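Local coordinates for protein arginine kinase (Anthopleura japonica, PDB 4RF6) that catalyses the reversible transfer of phosphate from ATP to L-arginine, giving phosphoarginine and ADP, as a monomer with two tandem kinase repeats, at residues M4-A10 against N62-N67; I55-I61 against F85-F89; I306-I312 against D353-L358; I646-H652 against L710-S716. All blocks are in the same frame, centred on the assembly; numbering follows the deposited sequence.

Contact 1. Residues M4-A10 against N62-N67; sequences MADPETA and NSGVVN
Val66, held in the t rotamer, packs against the N-terminal arm and overlaps it with both methyls: CG1 meets Ala5 CB at 3.7 Å and Pro7 CD at 4.3 Å, while CG2 packs on Ala10 CB at 3.7 Å. Ala10, whose CA-to-CB bond points toward 62-67, also brings CB to 4.1 Å from Val65 CG1. The arm runs extended through Met4 and Ala5, then turns helical from Pro7; nearest CA pairs are Ala5 with Asn67 (5.1 Å) and Pro7 with Val66 (5.0 Å). Asp6 is the N-cap of helix 7-14: with chi1 t its OD1 accepts from Thr9 N at 3.3 Å. In general, carbonyls in the last turn of a helix, here helix 57-66 of the first repeat's helical phosphagen kinase N-terminal domain, lack amide partners further on and can recruit them from elsewhere. Asp6 N accordingly donates to Val66 O at 3.1 Å in an almost straight bond, and two waters add bridges, one donating to Met4 O (2.8 Å) and Val66 O (3.1 Å), the other to Asp6 O (2.8 Å) and Val65 O (2.9 Å). Asn67, the first residue to leave helical geometry (phi/psi -107/86), turns ND2 back to Ser63 O at 3.0 Å, and its OD1 is hydrogen-bonded to Arg200 from helix 200-205, which also touches Ala5.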
# COMPACT_ATOMS: atom_id res chain seq x y z
N MET A 4 0.04 20.41 -29.24
CA MET A 4 -0.81 21.21 -28.38
C MET A 4 -2.12 21.30 -29.17
O MET A 4 -2.15 20.96 -30.35
CB MET A 4 -0.21 22.60 -28.15
CG MET A 4 -0.84 23.38 -27.00
SD MET A 4 0.28 24.57 -26.24
CE MET A 4 -0.83 25.38 -25.09
N ALA A 5 -3.20 21.72 -28.53
CA ALA A 5 -4.48 21.78 -29.24
C ALA A 5 -4.58 23.01 -30.14
O ALA A 5 -4.26 24.12 -29.71
CB ALA A 5 -5.63 21.74 -28.26
N ASP A 6 -5.02 22.81 -31.38
CA ASP A 6 -5.27 23.92 -32.30
C ASP A 6 -6.74 23.95 -32.71
O ASP A 6 -7.09 23.61 -33.85
CB ASP A 6 -4.37 23.79 -33.55
CG ASP A 6 -4.39 25.04 -34.43
OD1 ASP A 6 -5.24 25.93 -34.22
OD2 ASP A 6 -3.53 25.13 -35.34
N PRO A 7 -7.63 24.35 -31.78
CA PRO A 7 -9.07 24.34 -32.07
C PRO A 7 -9.46 25.37 -33.14
O PRO A 7 -10.38 25.11 -33.91
CB PRO A 7 -9.69 24.71 -30.72
CG PRO A 7 -8.63 25.48 -30.01
CD PRO A 7 -7.34 24.84 -30.42
N GLU A 8 -8.77 26.51 -33.17
CA GLU A 8 -9.10 27.59 -34.11
C GLU A 8 -9.02 27.15 -35.58
O GLU A 8 -9.84 27.58 -36.40
CB GLU A 8 -8.19 28.80 -33.88
CG GLU A 8 -8.21 29.38 -32.46
CD GLU A 8 -7.27 28.66 -31.51
OE1 GLU A 8 -7.19 29.06 -30.32
OE2 GLU A 8 -6.60 27.70 -31.94
N THR A 9 -8.05 26.29 -35.89
CA THR A 9 -7.85 25.80 -37.25
C THR A 9 -8.89 24.75 -37.63
O THR A 9 -9.40 24.73 -38.76
CB THR A 9 -6.43 25.20 -37.43
OG1 THR A 9 -5.45 26.22 -37.21
CG2 THR A 9 -6.26 24.63 -38.83
N ALA A 10 -9.22 23.88 -36.68
CA ALA A 10 -10.24 22.86 -36.91
C ALA A 10 -11.60 23.49 -37.17
O ALA A 10 -12.34 23.05 -38.05
CB ALA A 10 -10.30 21.90 -35.74
N ASN A 62 -13.81 15.54 -34.42
CA ASN A 62 -13.26 16.85 -34.03
C ASN A 62 -12.00 16.79 -33.18
O ASN A 62 -11.04 17.53 -33.43
CB ASN A 62 -14.31 17.71 -33.33
CG ASN A 62 -13.85 19.15 -33.16
OD1 ASN A 62 -13.46 19.81 -34.13
ND2 ASN A 62 -13.86 19.65 -31.92
N SER A 63 -11.98 15.91 -32.18
CA SER A 63 -10.85 15.85 -31.26
C SER A 63 -9.57 15.44 -31.99
O SER A 63 -8.48 15.95 -31.69
CB SER A 63 -11.13 14.89 -30.11
OG SER A 63 -10.07 14.92 -29.17
N GLY A 64 -9.70 14.54 -32.95
CA GLY A 64 -8.56 14.06 -33.72
C GLY A 64 -7.98 15.07 -34.69
O GLY A 64 -6.84 14.92 -35.14
N VAL A 65 -8.75 16.10 -35.02
CA VAL A 65 -8.27 17.17 -35.88
C VAL A 65 -7.68 18.30 -35.02
O VAL A 65 -6.63 18.86 -35.36
CB VAL A 65 -9.38 17.74 -36.77
CG1 VAL A 65 -8.79 18.70 -37.80
CG2 VAL A 65 -10.13 16.62 -37.47
N VAL A 66 -8.37 18.62 -33.93
CA VAL A 66 -7.88 19.61 -32.97
C VAL A 66 -6.55 19.14 -32.39
O VAL A 66 -5.59 19.90 -32.30
CB VAL A 66 -8.89 19.84 -31.83
CG1 VAL A 66 -8.26 20.67 -30.70
CG2 VAL A 66 -10.15 20.52 -32.35
N ASN A 67 -6.51 17.87 -31.99
CA ASN A 67 -5.31 17.26 -31.44
C ASN A 67 -4.70 16.30 -32.45
O ASN A 67 -4.97 15.10 -32.42
CB ASN A 67 -5.64 16.52 -30.14
CG ASN A 67 -6.42 17.38 -29.16
OD1 ASN A 67 -5.86 18.27 -28.52
ND2 ASN A 67 -7.72 17.11 -29.04
O HOH W 1 -2.55 19.36 -32.62
O HOH W 2 -6.24 21.75 -35.73

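Contact 2. Residues I55-I61 against F85-F89; sequences ITLWDCI and FGPLF
Ile55 arrives in extended conformation and sets its O 3.4 Å from Phe85 CZ, at the edge of that ring. Thr56 N-caps helix 57-66 in a capping box with Asp59: Asp59 N donates to Thr56 OG1 (3.1 Å) and Thr56 N to Asp59 OD2 (2.9 Å). The Phe85 ring (chi1 m) lies against this helix start, CZ 3.2 Å from Leu57 N, with Leu57 CA over one face; Leu57 and Phe85 are the closest CA pair, 6.7 Å apart. Leu57 (t, p) also puts CD1 3.7 Å from Leu88 CD2. Cys60, pointing toward 85-89, makes two sulfur-aromatic contacts, its SG 4.0 Å from Phe85 CD2 and, at the ring edge, 3.9 Å from Phe89 CZ. Ile61 CG2 meets Leu88 CD2 at 3.6 Å. The contact thus joins the starts of helices 57-66 and 86-96 within the all-helical N-terminal domain, where Leu57 also packs on helix 40-46, Cys60 on helix 79-84, and Phe89 on Val74 of the probable substrate-binding loop.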
# COMPACT_ATOMS: atom_id res chain seq x y z
N ILE A 55 -25.94 14.17 -33.90
CA ILE A 55 -24.49 13.96 -33.95
C ILE A 55 -24.01 13.83 -35.40
O ILE A 55 -24.53 13.00 -36.17
CB ILE A 55 -24.06 12.72 -33.15
CG1 ILE A 55 -24.59 12.81 -31.71
CG2 ILE A 55 -22.54 12.60 -33.13
CD1 ILE A 55 -24.15 14.07 -30.98
N THR A 56 -23.03 14.65 -35.78
CA THR A 56 -22.49 14.63 -37.14
C THR A 56 -21.14 13.93 -37.15
O THR A 56 -20.57 13.63 -36.10
CB THR A 56 -22.31 16.06 -37.71
OG1 THR A 56 -21.21 16.70 -37.04
CG2 THR A 56 -23.56 16.88 -37.52
N LEU A 57 -20.64 13.66 -38.36
CA LEU A 57 -19.33 13.06 -38.54
C LEU A 57 -18.27 13.98 -37.96
O LEU A 57 -17.35 13.54 -37.26
CB LEU A 57 -19.06 12.82 -40.02
CG LEU A 57 -17.70 12.25 -40.44
CD1 LEU A 57 -17.52 10.82 -39.96
CD2 LEU A 57 -17.55 12.33 -41.94
N TRP A 58 -18.41 15.28 -38.24
CA TRP A 58 -17.47 16.27 -37.72
C TRP A 58 -17.42 16.28 -36.20
O TRP A 58 -16.35 16.43 -35.62
CB TRP A 58 -17.80 17.66 -38.26
CG TRP A 58 -16.76 18.16 -39.20
CD1 TRP A 58 -16.87 18.33 -40.55
CD2 TRP A 58 -15.42 18.52 -38.86
NE1 TRP A 58 -15.69 18.79 -41.07
CE2 TRP A 58 -14.78 18.91 -40.06
CE3 TRP A 58 -14.70 18.56 -37.67
CZ2 TRP A 58 -13.44 19.34 -40.09
CZ3 TRP A 58 -13.38 18.98 -37.70
CH2 TRP A 58 -12.77 19.37 -38.89
N ASP A 59 -18.58 16.13 -35.55
CA ASP A 59 -18.63 16.04 -34.09
C ASP A 59 -17.77 14.88 -33.61
O ASP A 59 -17.08 14.98 -32.59
CB ASP A 59 -20.07 15.82 -33.61
CG ASP A 59 -20.95 17.05 -33.80
OD1 ASP A 59 -20.46 18.17 -33.58
OD2 ASP A 59 -22.13 16.88 -34.17
N CYS A 60 -17.80 13.79 -34.36
CA CYS A 60 -17.07 12.59 -33.98
C CYS A 60 -15.57 12.70 -34.19
O CYS A 60 -14.78 12.20 -33.39
CB CYS A 60 -17.62 11.38 -34.74
SG CYS A 60 -19.24 10.86 -34.16
N ILE A 61 -15.17 13.36 -35.27
CA ILE A 61 -13.75 13.42 -35.62
C ILE A 61 -13.05 14.65 -35.05
O ILE A 61 -11.84 14.78 -35.19
CB ILE A 61 -13.53 13.41 -37.14
CG1 ILE A 61 -14.07 14.71 -37.76
CG2 ILE A 61 -14.17 12.17 -37.78
CD1 ILE A 61 -13.71 14.88 -39.22
N PHE A 85 -21.98 6.18 -38.82
CA PHE A 85 -20.63 6.50 -39.27
C PHE A 85 -19.76 5.25 -39.24
O PHE A 85 -18.54 5.33 -39.04
CB PHE A 85 -20.03 7.61 -38.41
CG PHE A 85 -20.92 8.83 -38.30
CD1 PHE A 85 -21.26 9.56 -39.43
CD2 PHE A 85 -21.41 9.23 -37.06
CE1 PHE A 85 -22.08 10.67 -39.33
CE2 PHE A 85 -22.23 10.34 -36.95
CZ PHE A 85 -22.57 11.06 -38.09
N GLY A 86 -20.40 4.10 -39.45
CA GLY A 86 -19.72 2.80 -39.52
C GLY A 86 -18.49 2.69 -40.40
O GLY A 86 -17.47 2.15 -39.96
N PRO A 87 -18.56 3.17 -41.65
CA PRO A 87 -17.40 3.10 -42.54
C PRO A 87 -16.13 3.69 -41.92
O PRO A 87 -15.02 3.28 -42.29
CB PRO A 87 -17.83 3.93 -43.74
CG PRO A 87 -19.32 3.71 -43.80
CD PRO A 87 -19.77 3.63 -42.36
N LEU A 88 -16.29 4.63 -40.99
CA LEU A 88 -15.16 5.18 -40.25
C LEU A 88 -14.85 4.33 -39.02
O LEU A 88 -13.75 3.79 -38.88
CB LEU A 88 -15.43 6.63 -39.84
CG LEU A 88 -14.33 7.30 -39.02
CD1 LEU A 88 -13.03 7.33 -39.80
CD2 LEU A 88 -14.72 8.71 -38.63
N PHE A 89 -15.83 4.22 -38.12
CA PHE A 89 -15.65 3.50 -36.85
C PHE A 89 -15.24 2.03 -37.01
O PHE A 89 -14.39 1.54 -36.27
CB PHE A 89 -16.90 3.61 -35.96
CG PHE A 89 -17.05 4.94 -35.28
CD1 PHE A 89 -16.37 5.22 -34.10
CD2 PHE A 89 -17.88 5.92 -35.81
CE1 PHE A 89 -16.50 6.44 -33.46
CE2 PHE A 89 -18.03 7.16 -35.18
CZ PHE A 89 -17.34 7.42 -34.00

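Contact 3. Residues I306-I312 against D353-L358; sequences ILTKYHI and DGVKAL
The absence of a side chain at Gly354 leaves room on helix 344-370 for the Tyr310 ring and for Ile312 CD1. The axes of 306-310 and 353-358 approach to 9.6 Å with their directions 166° apart, and Tyr310 and Gly354 are the nearest CA pair at 5.7 Å. Tyr310, chi1 m and chi2 -72°, lays its ring flat on the opposing helix: Gly354 CA sits over the face in a CH-pi contact, 3.9 Å from the centroid and 3.5 Å from CD2, while CE1 lies 3.6 Å from Asp353 CB. A beta carbon on Gly354 would clash with Ile312 CD1, which in the p, t rotamer reaches to 3.9 Å from Gly354 CA. One helical turn before Tyr310, Ile306 (m, t) brings CG2 to 3.9 Å from Ala357 CB and 4.0 Å from Leu358 CD2. Leu307 starts away, but its m, t rotamer swings CD2 to 4.1 Å from Leu358 CD1. His311, at phi/psi 57/42, forms a Schellman motif that ends the helix and redirects the chain into edge strand 312-316; Ile312 packs on Ile334 of the adjoining strand 331-336, as does Leu358 from the other helix. With neither a hydrogen bond nor a salt bridge between the segments, the helix pair of this catalytic domain depends here on apolar shape fit and one ring-to-glycine contact.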
# COMPACT_ATOMS: atom_id res chain seq x y z
N ILE A 306 5.23 -15.53 -22.62
CA ILE A 306 4.14 -15.54 -21.65
C ILE A 306 3.20 -14.37 -21.88
O ILE A 306 1.97 -14.53 -21.91
CB ILE A 306 4.68 -15.53 -20.21
CG1 ILE A 306 5.43 -16.83 -19.94
CG2 ILE A 306 3.55 -15.35 -19.20
CD1 ILE A 306 6.30 -16.81 -18.70
N LEU A 307 3.78 -13.18 -22.08
CA LEU A 307 3.00 -11.98 -22.38
C LEU A 307 2.11 -12.20 -23.60
O LEU A 307 0.91 -11.90 -23.56
CB LEU A 307 3.92 -10.79 -22.63
CG LEU A 307 4.81 -10.33 -21.48
CD1 LEU A 307 5.53 -9.04 -21.85
CD2 LEU A 307 4.00 -10.13 -20.21
N THR A 308 2.71 -12.72 -24.67
CA THR A 308 1.99 -12.99 -25.91
C THR A 308 0.87 -14.00 -25.68
O THR A 308 -0.27 -13.79 -26.11
CB THR A 308 2.95 -13.54 -26.99
OG1 THR A 308 3.98 -12.58 -27.26
CG2 THR A 308 2.20 -13.82 -28.28
N LYS A 309 1.19 -15.09 -24.98
CA LYS A 309 0.23 -16.15 -24.72
C LYS A 309 -1.04 -15.65 -24.03
O LYS A 309 -2.15 -16.03 -24.41
CB LYS A 309 0.88 -17.27 -23.89
CG LYS A 309 -0.09 -18.33 -23.36
CD LYS A 309 0.59 -19.70 -23.28
CE LYS A 309 0.18 -20.48 -22.04
NZ LYS A 309 -1.19 -21.06 -22.14
N TYR A 310 -0.88 -14.78 -23.03
CA TYR A 310 -2.02 -14.31 -22.27
C TYR A 310 -2.56 -12.95 -22.72
O TYR A 310 -3.48 -12.40 -22.11
CB TYR A 310 -1.70 -14.33 -20.77
CG TYR A 310 -1.44 -15.73 -20.27
CD1 TYR A 310 -2.48 -16.64 -20.14
CD2 TYR A 310 -0.15 -16.15 -19.95
CE1 TYR A 310 -2.25 -17.92 -19.70
CE2 TYR A 310 0.09 -17.43 -19.51
CZ TYR A 310 -0.97 -18.31 -19.39
OH TYR A 310 -0.75 -19.60 -18.95
N HIS A 311 -1.99 -12.42 -23.80
CA HIS A 311 -2.41 -11.13 -24.37
C HIS A 311 -2.32 -10.01 -23.35
O HIS A 311 -3.21 -9.15 -23.26
CB HIS A 311 -3.82 -11.23 -24.94
CG HIS A 311 -4.06 -12.47 -25.73
ND1 HIS A 311 -5.01 -13.41 -25.36
CD2 HIS A 311 -3.46 -12.96 -26.84
CE1 HIS A 311 -4.99 -14.41 -26.23
NE2 HIS A 311 -4.06 -14.16 -27.13
N ILE A 312 -1.24 -10.02 -22.58
CA ILE A 312 -0.96 -8.97 -21.61
C ILE A 312 0.30 -8.23 -22.02
O ILE A 312 0.98 -8.63 -22.96
CB ILE A 312 -0.82 -9.55 -20.20
CG1 ILE A 312 0.24 -10.66 -20.17
CG2 ILE A 312 -2.16 -10.07 -19.71
CD1 ILE A 312 0.38 -11.35 -18.81
N ASP A 353 -3.60 -15.98 -14.67
CA ASP A 353 -2.74 -17.06 -15.16
C ASP A 353 -1.41 -16.48 -15.63
O ASP A 353 -0.34 -17.07 -15.39
CB ASP A 353 -3.42 -17.82 -16.30
CG ASP A 353 -4.69 -18.55 -15.87
OD1 ASP A 353 -4.94 -18.67 -14.66
OD2 ASP A 353 -5.44 -19.00 -16.76
N GLY A 354 -1.47 -15.34 -16.30
CA GLY A 354 -0.28 -14.68 -16.81
C GLY A 354 0.67 -14.21 -15.72
O GLY A 354 1.86 -14.51 -15.76
N VAL A 355 0.14 -13.46 -14.76
CA VAL A 355 0.93 -12.99 -13.62
C VAL A 355 1.51 -14.16 -12.84
O VAL A 355 2.67 -14.13 -12.41
CB VAL A 355 0.10 -12.08 -12.68
CG1 VAL A 355 0.87 -11.79 -11.39
CG2 VAL A 355 -0.27 -10.77 -13.38
N LYS A 356 0.71 -15.21 -12.68
CA LYS A 356 1.15 -16.42 -12.01
C LYS A 356 2.37 -17.04 -12.70
O LYS A 356 3.35 -17.41 -12.05
CB LYS A 356 0.02 -17.45 -11.92
CG LYS A 356 0.42 -18.74 -11.19
CD LYS A 356 -0.73 -19.74 -11.13
CE LYS A 356 -0.28 -21.03 -10.47
NZ LYS A 356 -1.42 -21.98 -10.23
N ALA A 357 2.30 -17.15 -14.03
CA ALA A 357 3.40 -17.71 -14.81
C ALA A 357 4.65 -16.85 -14.65
O ALA A 357 5.75 -17.38 -14.47
CB ALA A 357 3.02 -17.82 -16.27
N LEU A 358 4.47 -15.54 -14.72
CA LEU A 358 5.56 -14.59 -14.51
C LEU A 358 6.11 -14.68 -13.09
O LEU A 358 7.32 -14.55 -12.88
CB LEU A 358 5.10 -13.15 -14.80
CG LEU A 358 4.72 -12.78 -16.23
CD1 LEU A 358 4.09 -11.40 -16.29
CD2 LEU A 358 5.93 -12.83 -17.14

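Contact 4. Residues I646-H652 against L710-S716; sequences IPKASAH and LLEIEKS
Polar contacts centre on Glu714. First-turn amides of a helix have no carbonyl in a preceding turn to bond, and the Glu714 carboxylate (chi1 t, chi2 p) supplies one oxygen to each of two: Lys648 N to OE1 and Ala649 N to OE2, both 2.8 Å. Lys648 extends past it, placing CE 3.3 Å from Ile713 O and NZ 2.7 Å from Ser716 O. Apolar packing follows: Ala649 CB meets Ile713 CG2 at 3.6 Å, and Ile646 (m, m) sets CD1 4.2 Å from Leu711 CD2. The aromatic element is His652 (chi1 t), whose ring face carries Ile713 CD1 in a CH-pi contact, 3.6 Å from the centroid; its ND1 accepts from Asp654 N. The short, weakly bonded helix 647-651 crosses 710-714 at 111°, axes 8.2 Å apart, with Lys648 nearest Glu714 by CA (5.5 Å). It follows strand 638-645 of the second repeat's sheet after the single residue Ile646; Leu710 bridges onward to helix 655-661 and strand 683-688, and Tyr478 lies against Glu714.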
# COMPACT_ATOMS: atom_id res chain seq x y z
N ILE A 646 25.10 14.81 34.86
CA ILE A 646 25.95 14.15 35.85
C ILE A 646 27.47 14.35 35.59
O ILE A 646 28.21 13.38 35.40
CB ILE A 646 25.55 12.64 35.95
CG1 ILE A 646 24.05 12.48 36.19
CG2 ILE A 646 26.23 11.96 37.10
CD1 ILE A 646 23.59 12.91 37.58
N PRO A 647 27.94 15.62 35.58
CA PRO A 647 29.38 15.85 35.36
C PRO A 647 30.26 15.30 36.48
O PRO A 647 31.28 14.67 36.20
CB PRO A 647 29.48 17.38 35.32
CG PRO A 647 28.11 17.85 34.95
CD PRO A 647 27.19 16.88 35.62
N LYS A 648 29.87 15.55 37.73
CA LYS A 648 30.62 15.05 38.88
C LYS A 648 30.75 13.52 38.89
O LYS A 648 31.86 12.98 38.92
CB LYS A 648 30.02 15.55 40.20
CG LYS A 648 29.98 17.07 40.33
CD LYS A 648 30.07 17.53 41.78
CE LYS A 648 28.94 16.98 42.64
NZ LYS A 648 29.07 17.39 44.07
N ALA A 649 29.63 12.80 38.84
CA ALA A 649 29.70 11.34 38.93
C ALA A 649 30.23 10.64 37.67
O ALA A 649 30.75 9.54 37.77
CB ALA A 649 28.37 10.75 39.38
N SER A 650 30.10 11.27 36.50
CA SER A 650 30.69 10.68 35.29
C SER A 650 32.22 10.63 35.40
O SER A 650 32.87 9.79 34.76
CB SER A 650 30.26 11.44 34.03
OG SER A 650 30.74 12.76 34.01
N ALA A 651 32.78 11.51 36.23
CA ALA A 651 34.22 11.54 36.49
C ALA A 651 34.57 10.80 37.78
O ALA A 651 35.75 10.54 38.05
CB ALA A 651 34.71 12.97 36.55
N HIS A 652 33.56 10.47 38.58
CA HIS A 652 33.75 9.72 39.82
C HIS A 652 34.21 8.29 39.50
O HIS A 652 33.83 7.73 38.47
CB HIS A 652 32.44 9.67 40.61
CG HIS A 652 32.62 9.44 42.08
ND1 HIS A 652 32.69 8.19 42.64
CD2 HIS A 652 32.73 10.32 43.11
CE1 HIS A 652 32.84 8.29 43.95
NE2 HIS A 652 32.87 9.58 44.26
N LEU A 710 23.91 7.71 41.34
CA LEU A 710 24.52 8.76 40.53
C LEU A 710 24.10 10.12 41.07
O LEU A 710 24.89 11.07 41.09
CB LEU A 710 24.12 8.62 39.06
CG LEU A 710 24.54 7.32 38.38
CD1 LEU A 710 24.07 7.29 36.93
CD2 LEU A 710 26.04 7.13 38.46
N LEU A 711 22.85 10.22 41.52
CA LEU A 711 22.34 11.47 42.09
C LEU A 711 23.01 11.80 43.42
O LEU A 711 23.29 12.97 43.71
CB LEU A 711 20.83 11.41 42.28
CG LEU A 711 20.01 11.93 41.10
CD1 LEU A 711 18.57 12.19 41.51
CD2 LEU A 711 20.64 13.20 40.57
N GLU A 712 23.25 10.77 44.23
CA GLU A 712 23.85 10.97 45.55
C GLU A 712 25.26 11.56 45.44
O GLU A 712 25.70 12.30 46.32
CB GLU A 712 23.85 9.66 46.34
CG GLU A 712 22.54 9.40 47.10
CD GLU A 712 22.27 7.92 47.34
OE1 GLU A 712 23.06 7.07 46.86
OE2 GLU A 712 21.27 7.60 48.02
N ILE A 713 25.96 11.23 44.36
CA ILE A 713 27.29 11.79 44.10
C ILE A 713 27.19 13.20 43.51
O ILE A 713 27.94 14.10 43.90
CB ILE A 713 28.12 10.85 43.19
CG1 ILE A 713 28.41 9.53 43.91
CG2 ILE A 713 29.42 11.53 42.77
CD1 ILE A 713 29.17 8.51 43.07
N GLU A 714 26.25 13.40 42.59
CA GLU A 714 26.07 14.72 41.99
C GLU A 714 25.55 15.75 43.00
O GLU A 714 25.63 16.96 42.76
CB GLU A 714 25.13 14.65 40.79
CG GLU A 714 25.42 15.68 39.71
CD GLU A 714 26.77 15.47 39.05
OE1 GLU A 714 27.38 16.47 38.63
OE2 GLU A 714 27.21 14.30 38.95
N LYS A 715 25.02 15.27 44.12
CA LYS A 715 24.38 16.13 45.12
C LYS A 715 25.19 16.30 46.41
O LYS A 715 24.83 17.13 47.25
CB LYS A 715 22.98 15.61 45.45
CG LYS A 715 21.87 16.20 44.60
CD LYS A 715 20.58 15.40 44.75
CE LYS A 715 20.33 15.05 46.21
NZ LYS A 715 19.05 14.33 46.42
N SER A 716 26.26 15.53 46.58
CA SER A 716 27.12 15.70 47.75
C SER A 716 27.85 17.05 47.72
O SER A 716 28.22 17.54 46.66
CB SER A 716 28.11 14.54 47.90
OG SER A 716 28.74 14.23 46.67

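How the contacts relate
From the N terminus, contact 1 ties the leading arm to the end of helix 57-66; before that loop closes, contact 2 opens on the same helix's start, so the two cross. Contact 2 closes over helix 79-84, joining the starts of helices 57-66 and 86-96, and Trp58, touching Ala10 and Val65, links both contacts in the first N-terminal domain. Contact 3, later and about 36 Å from contact 2 between centres, closes a loop carrying strands 312-316 and 331-336 onto helix 344-370, which leads to the second repeat. Contact 4, about 71 Å from contact 3, closes a longer loop that opens before helix 655-661, includes strands 664-668 and 683-688 and ends on helix 696-714, counterpart of 344-370.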